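Local coordinates for protein phenylalanine ammonia-lyase (Rhodosporidium toruloides, PDB 1Y2M) that catalyses the non-oxidative deamination of L-phenylalanine and L-tyrosine to trans-cinnamic acid and p-coumaric acid, working as a homotetramer built as a dimer of dimers, at residues Ser377-Ala382 / Glu423-Gly428; Ser479-Leu484 / Thr514-Val519. One frame throughout, in Å; residues are numbered along the deposited sequence.

Interaction 1 of 2, residues Ser377-Ala382 / Glu423-Gly428; sequences SDLIHA and EKTRLG
K424 reaches D378 through a chain that bends twice, at chi3 (36°), which turns CE, and at chi4 (-79°), which turns NZ. The two residues sit on neighbouring antiparallel helices, 368-391 and 416-443, of the central helical bundle of the PAL/histidase fold; the axes of the short segments pass 9.5 Å apart. NZ of K424 donates to the main-chain O of D378 at 3.0 Å, standing above the carbonyl plane with a C=O...N angle of 113°. That oxygen also accepts the helical bond from A382 N, so two donors grip it. CE of K424 lies 4.0 Å from CB of D378, while OD1 of D378 forms a salt bridge with K424 of a neighbouring subunit and OD2 a hydrogen bond with N420 of that subunit. A water accepts from K424 NZ at 3.1 Å and lies in the H381 ring plane, 2.8 Å from ND1; H381 NE2 is hydrogen-bonded to S377 of the same neighbouring subunit. An alanine in place of K424 would probably cost the D378 carbonyl its second donor and leave the water at H381, and D378 of the neighbouring subunit, without the lysine. CD2 of L379 meets T425 at both OG1 (3.7 Å) and CG2, the side chains crossing at about a right angle; T425 OG1 is itself bonded to T421 O. Another water donates to D378 OD2 and K424 O.

Interaction 2 of 2, residues Ser479-Leu484 / Thr514-Val519; sequences SELGHL and TESNDV
L481 and V519 form the apolar, closely fitted part of this helix pair, where CG of L481 comes within 3.8 Å of CG1 of V519 and the side chains slide past each other in opposite directions. The end of helix 468-484 here runs antiparallel (166°) to the long helix 506-560, one more pairing in the helical bundle of the PAL/histidase fold. The backbones come nearest at L481 and S516, their CA atoms 5.9 Å apart, and CD2 of L481 reaches the main-chain O of S516 at 3.5 Å. With chi1 of -68°, OG of S516 lies beside its own backbone N, where it meets CB of L484 at 3.3 Å. The fit is looser between L484 and V519, whose CD1 and CG2 stand 4.4 Å apart. A water also bridges the helices, donating to L481 O and accepting from S516 OG at 2.7 Å.

At the polar border E480 and E515, both extended beyond CG, cross at about a right angle and bring OE2 to OE2 at 3.3 Å, their carboxylate planes 86° apart. The two oxygens are not hydrogen-bonded to each other. Both OE2 atoms form salt bridges with R512 and R206 of a neighbouring subunit, and E480 OE1 pairs with R511 of that subunit. The like charges are probably tolerated because these arginines offset them, so the pairing of the two glutamates probably depends on the neighbouring subunit, while the apolar packing beside it lies within one chain.

Overall arrangement
Interaction 1 and interaction 2 follow in series along the chain, their centres about 14 Å apart, and R426 joins them directly. Its NE lies 2.7 Å from O of L484, a probable hydrogen bond from helix 416-443 to helix 468-484, and its CG packs 3.3 Å from OG of S516 on helix 506-560. Three successive helices are thereby linked at one residue. Polar partners of D378, H381 and K424 lie on one neighbouring subunit and those of E480 and E515 on another, which R426 also touches. Both contacts lie away from the substrate-binding residues, although helix 468-484 begins at K468, a cinnamate-binding residue.

Interaction 1 of 2, residues Ser377-Ala382 / Glu423-Gly428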
loop_
_atom_site.group_PDB
_atom_site.type_symbol
_atom_site.label_atom_id
_atom_site.label_comp_id
_atom_site.label_asym_id
_atom_site.label_seq_id
_atom_site.Cartn_x
_atom_site.Cartn_y
_atom_site.Cartn_z
ATOM N N SER B 377 -8.076 -19.842 -8.620
ATOM C CA SER B 377 -7.494 -20.841 -7.746
ATOM C C SER B 377 -7.480 -20.351 -6.307
ATOM O O SER B 377 -7.712 -21.122 -5.403
ATOM C CB SER B 377 -6.072 -21.292 -8.203
ATOM O OG SER B 377 -5.658 -22.430 -7.485
ATOM N N ASP B 378 -7.193 -19.056 -6.116
ATOM C CA ASP B 378 -7.170 -18.457 -4.799
ATOM C C ASP B 378 -8.564 -18.481 -4.198
ATOM O O ASP B 378 -8.713 -18.790 -3.010
ATOM C CB ASP B 378 -6.659 -17.020 -4.862
ATOM C CG ASP B 378 -5.187 -16.942 -5.018
ATOM O OD1 ASP B 378 -4.490 -17.962 -4.855
ATOM O OD2 ASP B 378 -4.709 -15.787 -5.246
ATOM N N LEU B 379 -9.593 -18.207 -4.992
ATOM C CA LEU B 379 -10.937 -18.256 -4.431
ATOM C C LEU B 379 -11.358 -19.675 -4.021
ATOM O O LEU B 379 -12.007 -19.862 -3.004
ATOM C CB LEU B 379 -11.921 -17.711 -5.443
ATOM C CG LEU B 379 -11.786 -16.215 -5.750
ATOM C CD1 LEU B 379 -12.610 -15.790 -6.948
ATOM C CD2 LEU B 379 -12.099 -15.413 -4.498
ATOM N N ILE B 380 -10.984 -20.665 -4.814
ATOM C CA ILE B 380 -11.236 -22.065 -4.431
ATOM C C ILE B 380 -10.465 -22.505 -3.155
ATOM O O ILE B 380 -10.973 -23.228 -2.279
ATOM C CB ILE B 380 -10.897 -22.972 -5.617
ATOM C CG1 ILE B 380 -11.823 -22.639 -6.795
ATOM C CG2 ILE B 380 -10.935 -24.470 -5.248
ATOM C CD1 ILE B 380 -11.462 -23.402 -8.058
ATOM N N HIS B 381 -9.221 -22.037 -3.059
ATOM C CA HIS B 381 -8.446 -22.259 -1.833
ATOM C C HIS B 381 -9.114 -21.615 -0.616
ATOM O O HIS B 381 -9.357 -22.276 0.432
ATOM C CB HIS B 381 -7.039 -21.673 -2.027
ATOM C CG HIS B 381 -6.097 -21.975 -0.905
ATOM N ND1 HIS B 381 -6.056 -21.224 0.252
ATOM C CD2 HIS B 381 -5.120 -22.907 -0.785
ATOM C CE1 HIS B 381 -5.098 -21.703 1.041
ATOM N NE2 HIS B 381 -4.525 -22.714 0.443
ATOM N N ALA B 382 -9.500 -20.357 -0.760
ATOM C CA ALA B 382 -10.194 -19.676 0.313
ATOM C C ALA B 382 -11.452 -20.430 0.741
ATOM O O ALA B 382 -11.770 -20.537 1.946
ATOM C CB ALA B 382 -10.564 -18.297 -0.083
ATOM N N GLU B 423 -7.449 -11.174 2.454
ATOM C CA GLU B 423 -6.340 -10.418 1.805
ATOM C C GLU B 423 -6.290 -10.881 0.348
ATOM O O GLU B 423 -6.290 -10.029 -0.571
ATOM C CB GLU B 423 -5.014 -10.658 2.507
ATOM C CG GLU B 423 -4.941 -10.239 3.965
ATOM C CD GLU B 423 -4.842 -8.740 4.203
ATOM O OE1 GLU B 423 -3.713 -8.289 4.427
ATOM O OE2 GLU B 423 -5.855 -8.050 4.258
ATOM N N LYS B 424 -6.231 -12.199 0.138
ATOM C CA LYS B 424 -6.112 -12.769 -1.222
ATOM C C LYS B 424 -7.321 -12.450 -2.081
ATOM O O LYS B 424 -7.221 -12.109 -3.276
ATOM C CB LYS B 424 -5.924 -14.302 -1.194
ATOM C CG LYS B 424 -4.713 -14.801 -0.436
ATOM C CD LYS B 424 -4.858 -16.316 -0.002
ATOM C CE LYS B 424 -5.596 -17.138 -1.042
ATOM N NZ LYS B 424 -7.121 -17.063 -1.119
ATOM N N THR B 425 -8.507 -12.542 -1.485
ATOM C CA THR B 425 -9.713 -12.277 -2.271
ATOM C C THR B 425 -9.737 -10.804 -2.690
ATOM O O THR B 425 -10.165 -10.492 -3.818
ATOM C CB THR B 425 -10.952 -12.697 -1.477
ATOM O OG1 THR B 425 -10.880 -14.107 -1.202
ATOM C CG2 THR B 425 -12.289 -12.345 -2.214
ATOM N N ARG B 426 -9.308 -9.869 -1.828
ATOM C CA ARG B 426 -9.443 -8.454 -2.185
ATOM C C ARG B 426 -8.490 -8.099 -3.333
ATOM O O ARG B 426 -8.799 -7.285 -4.221
ATOM C CB ARG B 426 -9.156 -7.613 -0.942
ATOM C CG ARG B 426 -9.638 -6.194 -1.094
ATOM C CD ARG B 426 -9.660 -5.425 0.214
ATOM N NE ARG B 426 -8.381 -5.397 0.928
ATOM C CZ ARG B 426 -8.016 -6.184 1.962
ATOM N NH1 ARG B 426 -6.834 -6.013 2.525
ATOM N NH2 ARG B 426 -8.786 -7.138 2.460
ATOM N N LEU B 427 -7.360 -8.744 -3.349
ATOM C CA LEU B 427 -6.410 -8.532 -4.425
ATOM C C LEU B 427 -6.998 -9.131 -5.688
ATOM O O LEU B 427 -6.990 -8.505 -6.746
ATOM C CB LEU B 427 -5.032 -9.132 -4.076
ATOM C CG LEU B 427 -3.965 -8.934 -5.168
ATOM C CD1 LEU B 427 -3.754 -7.512 -5.594
ATOM C CD2 LEU B 427 -2.693 -9.545 -4.678
ATOM N N GLY B 428 -7.561 -10.325 -5.591
ATOM C CA GLY B 428 -8.284 -10.890 -6.745
ATOM C C GLY B 428 -9.380 -10.042 -7.347
ATOM O O GLY B 428 -9.496 -9.928 -8.559
HETATM O O HOH W 1 -5.968 -13.398 -5.492
HETATM O O HOH W 2 -7.011 -18.868 1.341
#

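Interaction 2 of 2, residues Ser479-Leu484 / Thr514-Val519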
loop_
_atom_site.group_PDB
_atom_site.type_symbol
_atom_site.label_atom_id
_atom_site.label_comp_id
_atom_site.label_asym_id
_atom_site.label_seq_id
_atom_site.Cartn_x
_atom_site.Cartn_y
_atom_site.Cartn_z
ATOM N N SER B 479 -9.772 2.331 -10.041
ATOM C CA SER B 479 -8.783 2.981 -9.175
ATOM C C SER B 479 -9.086 2.670 -7.721
ATOM O O SER B 479 -8.208 2.326 -6.937
ATOM C CB SER B 479 -8.844 4.494 -9.332
ATOM O OG SER B 479 -8.493 4.902 -10.653
ATOM N N GLU B 480 -10.364 2.773 -7.356
ATOM C CA GLU B 480 -10.780 2.512 -5.969
ATOM C C GLU B 480 -10.474 1.077 -5.526
ATOM O O GLU B 480 -9.934 0.867 -4.433
ATOM C CB GLU B 480 -12.246 2.860 -5.764
ATOM C CG GLU B 480 -12.636 2.728 -4.319
ATOM C CD GLU B 480 -13.988 3.377 -3.994
ATOM O OE1 GLU B 480 -14.475 4.223 -4.817
ATOM O OE2 GLU B 480 -14.587 3.024 -2.924
ATOM N N LEU B 481 -10.720 0.121 -6.429
ATOM C CA LEU B 481 -10.310 -1.257 -6.164
ATOM C C LEU B 481 -8.825 -1.409 -5.901
ATOM O O LEU B 481 -8.412 -2.210 -5.047
ATOM C CB LEU B 481 -10.729 -2.180 -7.301
ATOM C CG LEU B 481 -12.228 -2.450 -7.376
ATOM C CD1 LEU B 481 -12.620 -3.053 -8.777
ATOM C CD2 LEU B 481 -12.693 -3.352 -6.237
ATOM N N GLY B 482 -7.983 -0.671 -6.644
ATOM C CA GLY B 482 -6.539 -0.803 -6.495
ATOM C C GLY B 482 -6.114 -0.437 -5.073
ATOM O O GLY B 482 -5.380 -1.174 -4.437
ATOM N N HIS B 483 -6.558 0.725 -4.590
ATOM C CA HIS B 483 -6.182 1.138 -3.231
ATOM C C HIS B 483 -6.735 0.184 -2.192
ATOM O O HIS B 483 -6.070 -0.121 -1.206
ATOM C CB HIS B 483 -6.659 2.572 -3.009
ATOM C CG HIS B 483 -6.571 3.031 -1.608
ATOM N ND1 HIS B 483 -7.595 2.884 -0.701
ATOM C CD2 HIS B 483 -5.574 3.684 -0.963
ATOM C CE1 HIS B 483 -7.222 3.410 0.456
ATOM N NE2 HIS B 483 -6.012 3.935 0.308
ATOM N N LEU B 484 -7.962 -0.287 -2.386
ATOM C CA LEU B 484 -8.569 -1.223 -1.418
ATOM C C LEU B 484 -7.675 -2.448 -1.240
ATOM O O LEU B 484 -7.636 -3.015 -0.143
ATOM C CB LEU B 484 -9.974 -1.646 -1.869
ATOM C CG LEU B 484 -11.046 -0.656 -1.416
ATOM C CD1 LEU B 484 -12.353 -0.825 -2.193
ATOM C CD2 LEU B 484 -11.320 -0.844 0.101
ATOM N N THR B 514 -15.408 -6.766 1.507
ATOM C CA THR B 514 -16.819 -6.550 1.264
ATOM C C THR B 514 -17.000 -5.274 0.477
ATOM O O THR B 514 -17.832 -5.232 -0.442
ATOM C CB THR B 514 -17.562 -6.505 2.606
ATOM O OG1 THR B 514 -17.428 -7.775 3.284
ATOM C CG2 THR B 514 -18.998 -6.199 2.391
ATOM N N GLU B 515 -16.207 -4.230 0.784
ATOM C CA GLU B 515 -16.297 -2.978 0.036
ATOM C C GLU B 515 -15.788 -3.211 -1.393
ATOM O O GLU B 515 -16.385 -2.697 -2.357
ATOM C CB GLU B 515 -15.507 -1.876 0.712
ATOM C CG GLU B 515 -15.751 -0.527 0.020
ATOM C CD GLU B 515 -15.184 0.704 0.712
ATOM O OE1 GLU B 515 -14.630 0.618 1.854
ATOM O OE2 GLU B 515 -15.299 1.804 0.096
ATOM N N SER B 516 -14.711 -3.988 -1.560
ATOM C CA SER B 516 -14.251 -4.291 -2.912
ATOM C C SER B 516 -15.311 -5.064 -3.698
ATOM O O SER B 516 -15.522 -4.801 -4.886
ATOM C CB SER B 516 -12.957 -5.083 -2.916
ATOM O OG SER B 516 -11.913 -4.256 -2.428
ATOM N N ASN B 517 -16.056 -5.963 -3.043
ATOM C CA ASN B 517 -17.176 -6.619 -3.725
ATOM C C ASN B 517 -18.154 -5.601 -4.248
ATOM O O ASN B 517 -18.642 -5.720 -5.379
ATOM C CB ASN B 517 -17.954 -7.653 -2.889
ATOM C CG ASN B 517 -17.239 -8.961 -2.725
ATOM O OD1 ASN B 517 -16.505 -9.386 -3.607
ATOM N ND2 ASN B 517 -17.539 -9.674 -1.614
ATOM N N ASP B 518 -18.440 -4.581 -3.452
ATOM C CA ASP B 518 -19.428 -3.576 -3.782
ATOM C C ASP B 518 -18.952 -2.770 -4.985
ATOM O O ASP B 518 -19.675 -2.557 -5.982
ATOM C CB ASP B 518 -19.623 -2.653 -2.585
ATOM C CG ASP B 518 -20.888 -1.788 -2.693
ATOM O OD1 ASP B 518 -21.911 -2.207 -3.339
ATOM O OD2 ASP B 518 -20.875 -0.701 -2.068
ATOM N N VAL B 519 -17.701 -2.305 -4.912
ATOM C CA VAL B 519 -17.134 -1.532 -6.031
ATOM C C VAL B 519 -17.050 -2.337 -7.286
ATOM O O VAL B 519 -17.344 -1.813 -8.392
ATOM C CB VAL B 519 -15.808 -0.926 -5.632
ATOM C CG1 VAL B 519 -15.161 -0.164 -6.779
ATOM C CG2 VAL B 519 -16.041 -0.030 -4.423
HETATM O O HOH W 3 -9.967 -4.582 -4.269
#